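Local coordinates for hydroquinone dioxygenase large subunit (Pseudomonas sp., PDB 4ZXA), which probably opens the aromatic ring of hydroquinone with molecular oxygen, as the larger of the two subunits of a metal-dependent, cupin-type 1,2-dioxygenase, at residues A63-F66 / L67-M70; V83-D86 / H87-T91; K173-P176 / G177-D180. One frame throughout, in Å; residues are numbered along the deposited sequence.

Interaction 1 of 3, residues A63-F66 / L67-M70; sequences ADIF and LRAM
Four i-to-i+4 backbone hydrogen bonds join residues 63-66 to 67-70 in the first turns of an alpha helix: Leu67 N to Ala63 O, Arg68 N to Asp64 O (3.0 Å, N-H...O angle 172°), Ala69 N to Ile65 O and Met70 N to Phe66 O. One turn apart, Asp64 and Arg68 lie side by side and form a salt bridge, with NH2 of Arg68 3.3 Å from OD2 of Asp64; as a hydrogen bond it is weak, long and bent, and the carboxylate and guanidinium planes stand 54° apart. CB of Asp64 sits over one face of the guanidinium, toward its rim, 3.6 Å above the plane. With CG between its own N and carbonyl carbon (chi1 57°), Asp64 also brings OD1 to the next residue, Ile65, whose N meets it at 2.7 Å from above the carboxylate plane.

These turns open helix 63-75, which starts directly after strand 55-62, and an aspartate near the amino end probably suits the helix dipole there. On another flank Phe66 and Met70 run alongside each other in a Met-aromatic contact. The thioether bends at chi3 to bring CE within 3.6 Å of CZ of Phe66, while SD lies obliquely 5.3 Å from the ring centroid. This apolar pair suits a buried flank: Phe66 reaches Ile48 of strand 45-52, and Met70 and Leu67 pack on helix 122-136.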
loop_
_atom_site.group_PDB
_atom_site.type_symbol
_atom_site.label_atom_id
_atom_site.label_comp_id
_atom_site.label_asym_id
_atom_site.label_seq_id
_atom_site.Cartn_x
_atom_site.Cartn_y
_atom_site.Cartn_z
ATOM N N ALA E 63 -2.882 1.723 -9.180
ATOM C CA ALA E 63 -3.281 0.862 -10.289
ATOM C C ALA E 63 -2.677 -0.528 -10.228
ATOM O O ALA E 63 -3.324 -1.505 -10.620
ATOM C CB ALA E 63 -2.944 1.527 -11.626
ATOM N N ASP E 64 -1.435 -0.630 -9.767
ATOM C CA ASP E 64 -0.843 -1.956 -9.650
ATOM C C ASP E 64 -1.548 -2.776 -8.563
ATOM O O ASP E 64 -1.920 -3.916 -8.800
ATOM C CB ASP E 64 0.678 -1.917 -9.455
ATOM C CG ASP E 64 1.104 -1.110 -8.240
ATOM O OD1 ASP E 64 0.268 -0.364 -7.679
ATOM O OD2 ASP E 64 2.299 -1.216 -7.856
ATOM N N ILE E 65 -1.761 -2.186 -7.391
ATOM C CA ILE E 65 -2.493 -2.856 -6.317
ATOM C C ILE E 65 -3.871 -3.310 -6.802
ATOM O O ILE E 65 -4.257 -4.478 -6.612
ATOM C CB ILE E 65 -2.578 -1.959 -5.053
ATOM C CG1 ILE E 65 -1.164 -1.736 -4.502
ATOM C CG2 ILE E 65 -3.469 -2.557 -3.995
ATOM C CD1 ILE E 65 -1.120 -0.873 -3.275
ATOM N N PHE E 66 -4.580 -2.399 -7.469
ATOM C CA PHE E 66 -5.908 -2.692 -7.997
ATOM C C PHE E 66 -5.910 -3.851 -8.976
ATOM O O PHE E 66 -6.740 -4.753 -8.863
ATOM C CB PHE E 66 -6.511 -1.475 -8.691
ATOM C CG PHE E 66 -7.939 -1.665 -9.093
ATOM C CD1 PHE E 66 -8.264 -2.138 -10.355
ATOM C CD2 PHE E 66 -8.963 -1.372 -8.206
ATOM C CE1 PHE E 66 -9.598 -2.318 -10.734
ATOM C CE2 PHE E 66 -10.306 -1.543 -8.575
ATOM C CZ PHE E 66 -10.619 -2.012 -9.839
ATOM N N LEU E 67 -4.999 -3.817 -9.944
ATOM C CA LEU E 67 -4.937 -4.867 -10.959
ATOM C C LEU E 67 -4.572 -6.236 -10.391
ATOM O O LEU E 67 -5.177 -7.235 -10.780
ATOM C CB LEU E 67 -3.987 -4.499 -12.099
ATOM C CG LEU E 67 -4.504 -3.321 -12.922
ATOM C CD1 LEU E 67 -3.396 -2.766 -13.785
ATOM C CD2 LEU E 67 -5.723 -3.746 -13.756
ATOM N N ARG E 68 -3.603 -6.300 -9.481
ATOM C CA ARG E 68 -3.252 -7.590 -8.891
ATOM C C ARG E 68 -4.479 -8.170 -8.185
ATOM O O ARG E 68 -4.767 -9.377 -8.287
ATOM C CB ARG E 68 -2.091 -7.464 -7.902
ATOM C CG ARG E 68 -0.803 -6.924 -8.494
ATOM C CD ARG E 68 0.370 -7.089 -7.527
ATOM N NE ARG E 68 1.507 -6.265 -7.929
ATOM C CZ ARG E 68 1.831 -5.104 -7.365
ATOM N NH1 ARG E 68 1.118 -4.623 -6.348
ATOM N NH2 ARG E 68 2.878 -4.430 -7.820
ATOM N N ALA E 69 -5.216 -7.306 -7.489
ATOM C CA ALA E 69 -6.384 -7.753 -6.729
ATOM C C ALA E 69 -7.471 -8.283 -7.642
ATOM O O ALA E 69 -7.996 -9.363 -7.412
ATOM C CB ALA E 69 -6.932 -6.634 -5.863
ATOM N N MET E 70 -7.796 -7.531 -8.690
ATOM C CA MET E 70 -8.893 -7.910 -9.577
ATOM C C MET E 70 -8.497 -9.141 -10.354
ATOM O O MET E 70 -9.335 -10.000 -10.658
ATOM C CB MET E 70 -9.271 -6.782 -10.551
ATOM C CG MET E 70 -10.338 -7.205 -11.565
ATOM S SD MET E 70 -11.086 -5.822 -12.451
ATOM C CE MET E 70 -12.012 -5.057 -11.101
#

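Interaction 2 of 3, residues V83-D86 / H87-T91; sequences VNFD and HVIGT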
loop_
_atom_site.group_PDB
_atom_site.type_symbol
_atom_site.label_atom_id
_atom_site.label_comp_id
_atom_site.label_asym_id
_atom_site.label_seq_id
_atom_site.Cartn_x
_atom_site.Cartn_y
_atom_site.Cartn_z
ATOM N N VAL E 83 -13.445 -11.077 -0.588
ATOM C CA VAL E 83 -12.171 -10.747 -1.201
ATOM C C VAL E 83 -12.010 -9.216 -1.202
ATOM O O VAL E 83 -12.702 -8.507 -1.932
ATOM C CB VAL E 83 -12.129 -11.283 -2.625
ATOM C CG1 VAL E 83 -10.816 -10.913 -3.298
ATOM C CG2 VAL E 83 -12.366 -12.807 -2.637
ATOM N N ASN E 84 -11.117 -8.707 -0.360
ATOM C CA ASN E 84 -10.970 -7.274 -0.213
ATOM C C ASN E 84 -9.771 -6.743 -0.980
ATOM O O ASN E 84 -8.637 -7.221 -0.794
ATOM C CB ASN E 84 -10.863 -6.887 1.252
ATOM C CG ASN E 84 -12.096 -7.269 2.044
ATOM O OD1 ASN E 84 -12.124 -8.309 2.704
ATOM N ND2 ASN E 84 -13.111 -6.428 1.996
ATOM N N PHE E 85 -10.044 -5.771 -1.857
ATOM C CA PHE E 85 -9.025 -5.138 -2.678
ATOM C C PHE E 85 -8.224 -4.268 -1.752
ATOM O O PHE E 85 -7.027 -4.102 -1.907
ATOM C CB PHE E 85 -9.673 -4.254 -3.732
ATOM C CG PHE E 85 -10.184 -4.999 -4.921
ATOM C CD1 PHE E 85 -10.773 -6.243 -4.779
ATOM C CD2 PHE E 85 -10.090 -4.438 -6.189
ATOM C CE1 PHE E 85 -11.263 -6.935 -5.890
ATOM C CE2 PHE E 85 -10.562 -5.110 -7.303
ATOM C CZ PHE E 85 -11.161 -6.370 -7.156
ATOM N N ASP E 86 -8.930 -3.688 -0.794
ATOM C CA ASP E 86 -8.338 -2.862 0.240
ATOM C C ASP E 86 -9.440 -2.630 1.263
ATOM O O ASP E 86 -10.486 -3.261 1.193
ATOM C CB ASP E 86 -7.738 -1.554 -0.317
ATOM C CG ASP E 86 -8.795 -0.518 -0.720
ATOM O OD1 ASP E 86 -10.014 -0.735 -0.501
ATOM O OD2 ASP E 86 -8.393 0.542 -1.245
ATOM N N HIS E 87 -9.219 -1.741 2.221
ATOM C CA HIS E 87 -10.157 -1.613 3.329
ATOM C C HIS E 87 -11.474 -0.924 2.963
ATOM O O HIS E 87 -12.324 -0.699 3.826
ATOM C CB HIS E 87 -9.488 -0.940 4.529
ATOM C CG HIS E 87 -8.413 -1.773 5.151
ATOM N ND1 HIS E 87 -7.103 -1.736 4.726
ATOM C CD2 HIS E 87 -8.462 -2.684 6.152
ATOM C CE1 HIS E 87 -6.387 -2.582 5.445
ATOM N NE2 HIS E 87 -7.187 -3.167 6.319
ATOM N N VAL E 88 -11.642 -0.597 1.687
ATOM C CA VAL E 88 -12.895 -0.018 1.224
ATOM C C VAL E 88 -13.617 -0.915 0.221
ATOM O O VAL E 88 -14.813 -1.140 0.346
ATOM C CB VAL E 88 -12.660 1.373 0.605
ATOM C CG1 VAL E 88 -13.947 1.938 0.050
ATOM C CG2 VAL E 88 -12.074 2.300 1.652
ATOM N N ILE E 89 -12.882 -1.440 -0.754
ATOM C CA ILE E 89 -13.475 -2.114 -1.903
ATOM C C ILE E 89 -13.326 -3.628 -1.869
ATOM O O ILE E 89 -12.252 -4.145 -1.594
ATOM C CB ILE E 89 -12.843 -1.604 -3.216
ATOM C CG1 ILE E 89 -13.115 -0.108 -3.390
ATOM C CG2 ILE E 89 -13.381 -2.383 -4.388
ATOM C CD1 ILE E 89 -14.598 0.237 -3.537
ATOM N N GLY E 90 -14.403 -4.342 -2.176
ATOM C CA GLY E 90 -14.379 -5.787 -2.094
ATOM C C GLY E 90 -15.594 -6.488 -2.674
ATOM O O GLY E 90 -16.588 -5.860 -3.043
ATOM N N THR E 91 -15.503 -7.810 -2.767
ATOM C CA THR E 91 -16.605 -8.622 -3.241
ATOM C C THR E 91 -16.883 -9.757 -2.274
ATOM O O THR E 91 -16.004 -10.193 -1.531
ATOM C CB THR E 91 -16.334 -9.183 -4.636
ATOM O OG1 THR E 91 -15.050 -9.792 -4.664
ATOM C CG2 THR E 91 -16.346 -8.072 -5.654
#
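Asp86 swings its carboxylate forward over the turn because CG stands between its own N and carbonyl carbon (chi1 74°), which carries OD1 to two backbone N-H groups. Val88 N meets OD1 at 2.7 Å from above the carboxylate plane, whereas Ile89 N, at 3.0 Å, comes in nearly along the C-O axis. The bond to Val88 N closes an Asx turn and the second holds the loop; an aspartate is short enough to reach both. OD2 is hydrogen-bonded to NE2 of His59 in strand 55-62. The turn belongs to a beta hairpin of strands 82-84 and 89-93, in the large antiparallel sheet that also holds strand 251-257. Val83 and Thr91 form its hydrogen-bonded pair, Val83 N to Thr91 O at 2.9 Å and Thr91 N to Val83 O at 3.0 Å. Asn84 faces Gly90 in the neighbouring non-hydrogen-bonded pair, with CA atoms 4.2 Å apart; a side chain on Gly90 would crowd Val83 O. Nearer the turn, Ile89 O accepts Phe85 N at 2.8 Å and, weakly, Asp86 N at 3.4 Å. Phe85 and Ile89 cross obliquely, CB to CB 4.2 Å, both apolar and buried. Thr91 OG1 is hydrogen-bonded to Asp73 of helix 63-75.

Interaction 3 of 3, residues K173-P176 / G177-D180; sequences KRMP and GLQD
Leu178 folds back over the residues before it and makes the closer-packed part of this contact, its CD2 3.9 Å from CD of Arg174 and its CD1 4.2 Å from CB of Met175, so its two branches meet different partners. Buried Met175 and Pro176 pack on Phe217 of strand 216-218. Leu131 of the small subunit packs on both Arg174 and Leu178, and NE of Arg174 forms a salt bridge with Asp80 of that subunit. With an alanine in place of Leu178, a gap would probably open beside the aliphatic part of Arg174, and Leu131 of the small subunit would lose one of its partners.

The solvent side is looser and polar. Lys173, bent at chi3 (63°), sets its NZ 2.8 Å from OD2 of Asp180 in a salt bridge; NZ stands well above the carboxylate plane. The long lysine spans the open end of the turn, CA atoms 8.3 Å apart, to reach the short aspartate.

At the closed end the backbone reverses. Pro176, phi -62°, fits the second place, and Gly177, phi 92°, the third, where a CB would jam against Pro176 O: Met175 to Leu178 is a type II beta turn.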
loop_
_atom_site.group_PDB
_atom_site.type_symbol
_atom_site.label_atom_id
_atom_site.label_comp_id
_atom_site.label_asym_id
_atom_site.label_seq_id
_atom_site.Cartn_x
_atom_site.Cartn_y
_atom_site.Cartn_z
ATOM N N LYS E 173 -8.311 -33.239 -13.419
ATOM C CA LYS E 173 -9.309 -34.249 -13.060
ATOM C C LYS E 173 -8.871 -35.164 -11.908
ATOM O O LYS E 173 -9.657 -35.472 -11.008
ATOM C CB LYS E 173 -9.699 -35.111 -14.260
ATOM C CG LYS E 173 -10.614 -36.266 -13.837
ATOM C CD LYS E 173 -11.107 -37.097 -15.001
ATOM C CE LYS E 173 -9.971 -37.788 -15.712
ATOM N NZ LYS E 173 -10.471 -38.510 -16.920
ATOM N N ARG E 174 -7.621 -35.609 -11.945
ATOM C CA ARG E 174 -7.124 -36.549 -10.944
ATOM C C ARG E 174 -5.772 -36.091 -10.390
ATOM O O ARG E 174 -5.603 -35.845 -9.188
ATOM C CB ARG E 174 -6.984 -37.928 -11.594
ATOM C CG ARG E 174 -7.141 -39.111 -10.656
ATOM C CD ARG E 174 -7.264 -40.426 -11.442
ATOM N NE ARG E 174 -7.271 -41.584 -10.550
ATOM C CZ ARG E 174 -6.986 -42.835 -10.921
ATOM N NH1 ARG E 174 -6.672 -43.115 -12.184
ATOM N NH2 ARG E 174 -7.019 -43.813 -10.017
ATOM N N MET E 175 -4.810 -35.987 -11.292
ATOM C CA MET E 175 -3.467 -35.594 -10.942
ATOM C C MET E 175 -2.823 -35.088 -12.223
ATOM O O MET E 175 -3.151 -35.557 -13.304
ATOM C CB MET E 175 -2.706 -36.797 -10.368
ATOM C CG MET E 175 -1.217 -36.573 -10.164
ATOM S SD MET E 175 -0.378 -38.051 -9.523
ATOM C CE MET E 175 -0.908 -37.959 -7.827
ATOM N N PRO E 176 -1.930 -34.101 -12.122
ATOM C CA PRO E 176 -1.196 -33.703 -13.332
ATOM C C PRO E 176 -0.351 -34.859 -13.876
ATOM O O PRO E 176 0.041 -35.752 -13.110
ATOM C CB PRO E 176 -0.279 -32.584 -12.835
ATOM C CG PRO E 176 -0.921 -32.087 -11.580
ATOM C CD PRO E 176 -1.613 -33.259 -10.960
ATOM N N GLY E 177 -0.070 -34.849 -15.176
ATOM C CA GLY E 177 0.824 -35.833 -15.760
ATOM C C GLY E 177 0.138 -37.074 -16.291
ATOM O O GLY E 177 0.686 -37.781 -17.138
ATOM N N LEU E 178 -1.059 -37.357 -15.793
ATOM C CA LEU E 178 -1.848 -38.432 -16.373
ATOM C C LEU E 178 -2.226 -38.064 -17.804
ATOM O O LEU E 178 -2.316 -36.884 -18.158
ATOM C CB LEU E 178 -3.086 -38.743 -15.530
ATOM C CG LEU E 178 -2.751 -39.742 -14.418
ATOM C CD1 LEU E 178 -1.527 -39.293 -13.593
ATOM C CD2 LEU E 178 -3.963 -40.007 -13.532
ATOM N N GLN E 179 -2.422 -39.084 -18.628
ATOM C CA GLN E 179 -2.694 -38.889 -20.046
ATOM C C GLN E 179 -3.881 -37.948 -20.354
ATOM O O GLN E 179 -3.765 -37.045 -21.176
ATOM C CB GLN E 179 -2.902 -40.247 -20.719
ATOM C CG GLN E 179 -1.975 -40.503 -21.890
ATOM C CD GLN E 179 -2.516 -41.583 -22.810
ATOM O OE1 GLN E 179 -3.734 -41.808 -22.879
ATOM N NE2 GLN E 179 -1.617 -42.265 -23.516
ATOM N N ASP E 180 -5.023 -38.162 -19.715
ATOM C CA ASP E 180 -6.193 -37.367 -20.064
ATOM C C ASP E 180 -6.357 -36.150 -19.154
ATOM O O ASP E 180 -7.451 -35.576 -19.055
ATOM C CB ASP E 180 -7.461 -38.228 -20.029
ATOM C CG ASP E 180 -7.735 -38.817 -18.652
ATOM O OD1 ASP E 180 -7.114 -38.345 -17.665
ATOM O OD2 ASP E 180 -8.581 -39.748 -18.562
#

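Along the chain the three contacts follow in series; none nests in or crosses another. Interaction 1 closes the opening turns of helix 63-75, just after strand 55-62. Interaction 2 closes the hairpin of strands 82-84 and 89-93, and its Phe85 returns to helix 63-75, packing against Ala69 and Met70 and meeting the Phe66 ring edge-to-face, so the two contacts form one packed region, their centres 11 Å apart. Interaction 3 closes a turn in the loop between helix 162-165 and strand 203-206. It lies beyond the chain's centre, about 23 Å from either of the others at the nearest atoms, and ties that loop to the small subunit.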